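Local coordinates for protein neuraminidase (Influenza A virus, PDB 4GDI) that is a beta-propeller of the neuraminidase family that assembles as a homotetramer and probably removes terminal sialic acids, although its putative active site has diverged, at residues Y45-F56 with S102-W111. Sequence-based numbering, arbitrary orientation.
Sequences YVSCDLTSCFKF and SSACFDGLKW
Strand 45-48 runs at 21° to strand 102-106, their axes 6.5 Å apart at closest, and S47 lies level with C105. The two belong to different antiparallel sheets, so side chains here join neighbouring blades of the neuraminidase beta-propeller. The first strand pairs with 53-56 in a hairpin closed by the C48-C53 disulfide. W111 fills the middle of the interface. F56 CZ lies over one face of its indole near the rim, 3.6 Å from W111 CZ3, the rings meeting obliquely with planes at 57°, and F106 CD1 lies near the rim of the opposite face. F106, with CG anti to its backbone N (chi1 -167°), turns its own face to the D49 methylene, which sits over the ring centre in a CH-pi contact, while L50 CG meets its edge. Farther along, A104 CB packs on a face of F56. Y45 OH passes A104 CB and donates to S102 OG at 2.8 Å, near the tyrosine ring plane. One water accepts from F106 N and donates to C48 O and S47 OG, the latter also bonded to E151. D49 OD1 takes T51 N and S52 N, an Asx turn extended to an Asx motif, while OD2 receives a 2.6 Å bond from a second water oxygen, which accepts from W111 NE1.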
loop_
_atom_site.group_PDB
_atom_site.type_symbol
_atom_site.label_atom_id
_atom_site.label_comp_id
_atom_site.label_asym_id
_atom_site.label_seq_id
_atom_site.Cartn_x
_atom_site.Cartn_y
_atom_site.Cartn_z
ATOM N N TYR A 45 -21.917 -2.648 3.473
ATOM C CA TYR A 45 -22.358 -1.399 4.081
ATOM C C TYR A 45 -21.128 -0.541 4.350
ATOM O O TYR A 45 -19.999 -0.996 4.186
ATOM C CB TYR A 45 -23.149 -1.654 5.376
ATOM C CG TYR A 45 -22.380 -2.437 6.434
ATOM C CD1 TYR A 45 -22.354 -3.819 6.411
ATOM C CD2 TYR A 45 -21.682 -1.782 7.442
ATOM C CE1 TYR A 45 -21.661 -4.547 7.361
ATOM C CE2 TYR A 45 -20.983 -2.498 8.414
ATOM C CZ TYR A 45 -20.980 -3.881 8.365
ATOM O OH TYR A 45 -20.295 -4.602 9.294
ATOM N N VAL A 46 -21.346 0.692 4.782
ATOM C CA VAL A 46 -20.247 1.616 4.966
ATOM C C VAL A 46 -20.133 2.025 6.429
ATOM O O VAL A 46 -21.143 2.191 7.108
ATOM C CB VAL A 46 -20.433 2.890 4.100
ATOM C CG1 VAL A 46 -19.329 3.904 4.425
ATOM C CG2 VAL A 46 -20.437 2.549 2.604
ATOM N N SER A 47 -18.905 2.221 6.902
ATOM C CA SER A 47 -18.687 2.773 8.247
ATOM C C SER A 47 -17.316 3.439 8.283
ATOM O O SER A 47 -16.383 2.992 7.611
ATOM C CB SER A 47 -18.795 1.662 9.308
ATOM O OG SER A 47 -18.987 2.188 10.610
ATOM N N CYS A 48 -17.195 4.500 9.071
ATOM C CA CYS A 48 -16.014 5.361 9.031
ATOM C C CYS A 48 -15.286 5.443 10.376
ATOM O O CYS A 48 -15.912 5.322 11.443
ATOM C CB CYS A 48 -16.430 6.780 8.624
ATOM S SG CYS A 48 -17.678 6.878 7.296
ATOM N N ASP A 49 -13.971 5.642 10.328
ATOM C CA ASP A 49 -13.243 6.054 11.518
ATOM C C ASP A 49 -13.262 7.575 11.532
ATOM O O ASP A 49 -14.124 8.170 10.881
ATOM C CB ASP A 49 -11.814 5.439 11.601
ATOM C CG ASP A 49 -10.921 5.771 10.394
ATOM O OD1 ASP A 49 -11.068 6.840 9.737
ATOM O OD2 ASP A 49 -10.040 4.932 10.117
ATOM N N LEU A 50 -12.355 8.213 12.271
ATOM C CA LEU A 50 -12.349 9.678 12.337
ATOM C C LEU A 50 -11.693 10.328 11.122
ATOM O O LEU A 50 -11.686 11.549 10.984
ATOM C CB LEU A 50 -11.642 10.169 13.600
ATOM C CG LEU A 50 -12.240 9.722 14.933
ATOM C CD1 LEU A 50 -11.484 10.371 16.096
ATOM C CD2 LEU A 50 -13.708 10.070 14.985
ATOM N N THR A 51 -11.156 9.516 10.228
ATOM C CA THR A 51 -10.435 10.043 9.081
ATOM C C THR A 51 -11.086 9.713 7.748
ATOM O O THR A 51 -11.237 10.585 6.893
ATOM C CB THR A 51 -9.011 9.476 9.066
ATOM O OG1 THR A 51 -8.289 10.046 10.150
ATOM C CG2 THR A 51 -8.308 9.802 7.752
ATOM N N SER A 52 -11.450 8.451 7.565
ATOM C CA SER A 52 -12.028 8.006 6.301
ATOM C C SER A 52 -13.049 6.884 6.489
ATOM O O SER A 52 -13.277 6.402 7.603
ATOM C CB SER A 52 -10.921 7.563 5.345
ATOM O OG SER A 52 -10.151 6.524 5.915
ATOM N N CYS A 53 -13.653 6.461 5.383
ATOM C CA CYS A 53 -14.739 5.494 5.434
ATOM C C CYS A 53 -14.375 4.225 4.681
ATOM O O CYS A 53 -13.506 4.229 3.804
ATOM C CB CYS A 53 -16.014 6.117 4.877
ATOM S SG CYS A 53 -16.496 7.587 5.777
ATOM N N PHE A 54 -15.024 3.135 5.063
ATOM C CA PHE A 54 -14.713 1.822 4.528
ATOM C C PHE A 54 -15.993 1.110 4.108
ATOM O O PHE A 54 -17.075 1.373 4.634
ATOM C CB PHE A 54 -13.974 0.967 5.572
ATOM C CG PHE A 54 -12.680 1.573 6.043
ATOM C CD1 PHE A 54 -12.672 2.508 7.074
ATOM C CD2 PHE A 54 -11.475 1.222 5.448
ATOM C CE1 PHE A 54 -11.479 3.092 7.509
ATOM C CE2 PHE A 54 -10.271 1.807 5.868
ATOM C CZ PHE A 54 -10.278 2.741 6.909
ATOM N N LYS A 55 -15.835 0.208 3.151
ATOM C CA LYS A 55 -16.860 -0.749 2.776
ATOM C C LYS A 55 -16.596 -2.051 3.521
ATOM O O LYS A 55 -15.548 -2.673 3.350
ATOM C CB LYS A 55 -16.828 -0.991 1.264
ATOM C CG LYS A 55 -17.790 -2.074 0.794
ATOM C CD LYS A 55 -17.864 -2.143 -0.728
ATOM C CE LYS A 55 -17.470 -3.523 -1.238
ATOM N NZ LYS A 55 -17.122 -3.525 -2.685
ATOM N N PHE A 56 -17.548 -2.447 4.361
ATOM C CA PHE A 56 -17.532 -3.743 5.014
ATOM C C PHE A 56 -18.466 -4.661 4.224
ATOM O O PHE A 56 -19.537 -4.232 3.804
ATOM C CB PHE A 56 -18.022 -3.625 6.458
ATOM C CG PHE A 56 -17.067 -2.907 7.366
ATOM C CD1 PHE A 56 -17.006 -1.534 7.368
ATOM C CD2 PHE A 56 -16.248 -3.612 8.230
ATOM C CE1 PHE A 56 -16.137 -0.877 8.196
ATOM C CE2 PHE A 56 -15.380 -2.953 9.064
ATOM C CZ PHE A 56 -15.320 -1.598 9.043
ATOM N N SER A 102 -23.030 -9.297 9.703
ATOM C CA SER A 102 -22.124 -8.484 10.510
ATOM C C SER A 102 -22.628 -7.091 10.838
ATOM O O SER A 102 -23.628 -6.619 10.308
ATOM C CB SER A 102 -20.774 -8.363 9.802
ATOM O OG SER A 102 -20.820 -7.359 8.810
ATOM N N SER A 103 -21.903 -6.444 11.737
ATOM C CA SER A 103 -22.072 -5.031 11.986
ATOM C C SER A 103 -20.743 -4.520 12.505
ATOM O O SER A 103 -20.002 -5.259 13.150
ATOM C CB SER A 103 -23.165 -4.793 13.021
ATOM O OG SER A 103 -23.401 -3.403 13.190
ATOM N N ALA A 104 -20.434 -3.265 12.224
ATOM C CA ALA A 104 -19.191 -2.686 12.680
ATOM C C ALA A 104 -19.367 -1.202 12.955
ATOM O O ALA A 104 -20.213 -0.535 12.373
ATOM C CB ALA A 104 -18.088 -2.898 11.629
ATOM N N CYS A 105 -18.565 -0.683 13.866
ATOM C CA CYS A 105 -18.647 0.731 14.186
ATOM C C CYS A 105 -17.410 1.127 14.982
ATOM O O CYS A 105 -16.936 0.351 15.826
ATOM C CB CYS A 105 -19.936 1.057 14.971
ATOM S SG CYS A 105 -20.361 -0.063 16.366
ATOM N N PHE A 106 -16.914 2.330 14.690
ATOM C CA PHE A 106 -15.737 2.910 15.341
ATOM C C PHE A 106 -16.174 3.864 16.439
ATOM O O PHE A 106 -16.975 4.769 16.199
ATOM C CB PHE A 106 -14.912 3.669 14.297
ATOM C CG PHE A 106 -13.530 4.043 14.759
ATOM C CD1 PHE A 106 -12.530 3.083 14.832
ATOM C CD2 PHE A 106 -13.228 5.357 15.097
ATOM C CE1 PHE A 106 -11.242 3.425 15.244
ATOM C CE2 PHE A 106 -11.946 5.712 15.520
ATOM C CZ PHE A 106 -10.954 4.741 15.598
ATOM N N ASP A 107 -15.644 3.688 17.645
ATOM C CA ASP A 107 -16.111 4.481 18.782
ATOM C C ASP A 107 -15.259 5.717 19.074
ATOM O O ASP A 107 -15.533 6.448 20.033
ATOM C CB ASP A 107 -16.234 3.616 20.042
ATOM C CG ASP A 107 -14.883 3.137 20.588
ATOM O OD1 ASP A 107 -13.817 3.544 20.071
ATOM O OD2 ASP A 107 -14.903 2.349 21.561
ATOM N N GLY A 108 -14.247 5.952 18.244
ATOM C CA GLY A 108 -13.322 7.054 18.451
ATOM C C GLY A 108 -11.933 6.538 18.791
ATOM O O GLY A 108 -10.936 7.163 18.447
ATOM N N LEU A 109 -11.877 5.387 19.456
ATOM C CA LEU A 109 -10.618 4.717 19.768
ATOM C C LEU A 109 -10.374 3.462 18.950
ATOM O O LEU A 109 -9.296 3.282 18.370
ATOM C CB LEU A 109 -10.583 4.337 21.249
ATOM C CG LEU A 109 -10.145 5.463 22.190
ATOM C CD1 LEU A 109 -10.801 6.780 21.799
ATOM C CD2 LEU A 109 -10.471 5.103 23.621
ATOM N N LYS A 110 -11.367 2.577 18.923
ATOM C CA LYS A 110 -11.202 1.296 18.264
ATOM C C LYS A 110 -12.458 0.860 17.490
ATOM O O LYS A 110 -13.547 1.358 17.733
ATOM C CB LYS A 110 -10.853 0.232 19.296
ATOM C CG LYS A 110 -9.564 0.490 20.052
ATOM C CD LYS A 110 -8.346 0.273 19.181
ATOM C CE LYS A 110 -7.060 0.342 20.000
ATOM N NZ LYS A 110 -5.861 -0.003 19.183
ATOM N N TRP A 111 -12.281 -0.071 16.555
ATOM C CA TRP A 111 -13.400 -0.715 15.890
ATOM C C TRP A 111 -14.002 -1.803 16.755
ATOM O O TRP A 111 -13.283 -2.661 17.266
ATOM C CB TRP A 111 -12.954 -1.368 14.582
ATOM C CG TRP A 111 -12.709 -0.396 13.487
ATOM C CD1 TRP A 111 -11.503 0.088 13.084
ATOM C CD2 TRP A 111 -13.693 0.215 12.642
ATOM N NE1 TRP A 111 -11.672 0.966 12.044
ATOM C CE2 TRP A 111 -13.004 1.058 11.746
ATOM C CE3 TRP A 111 -15.090 0.128 12.554
ATOM C CZ2 TRP A 111 -13.661 1.818 10.772
ATOM C CZ3 TRP A 111 -15.747 0.888 11.595
ATOM C CH2 TRP A 111 -15.029 1.731 10.718
HETATM O O HOH W 1 -17.851 3.757 12.388
HETATM O O HOH W 2 -9.576 2.482 10.841
#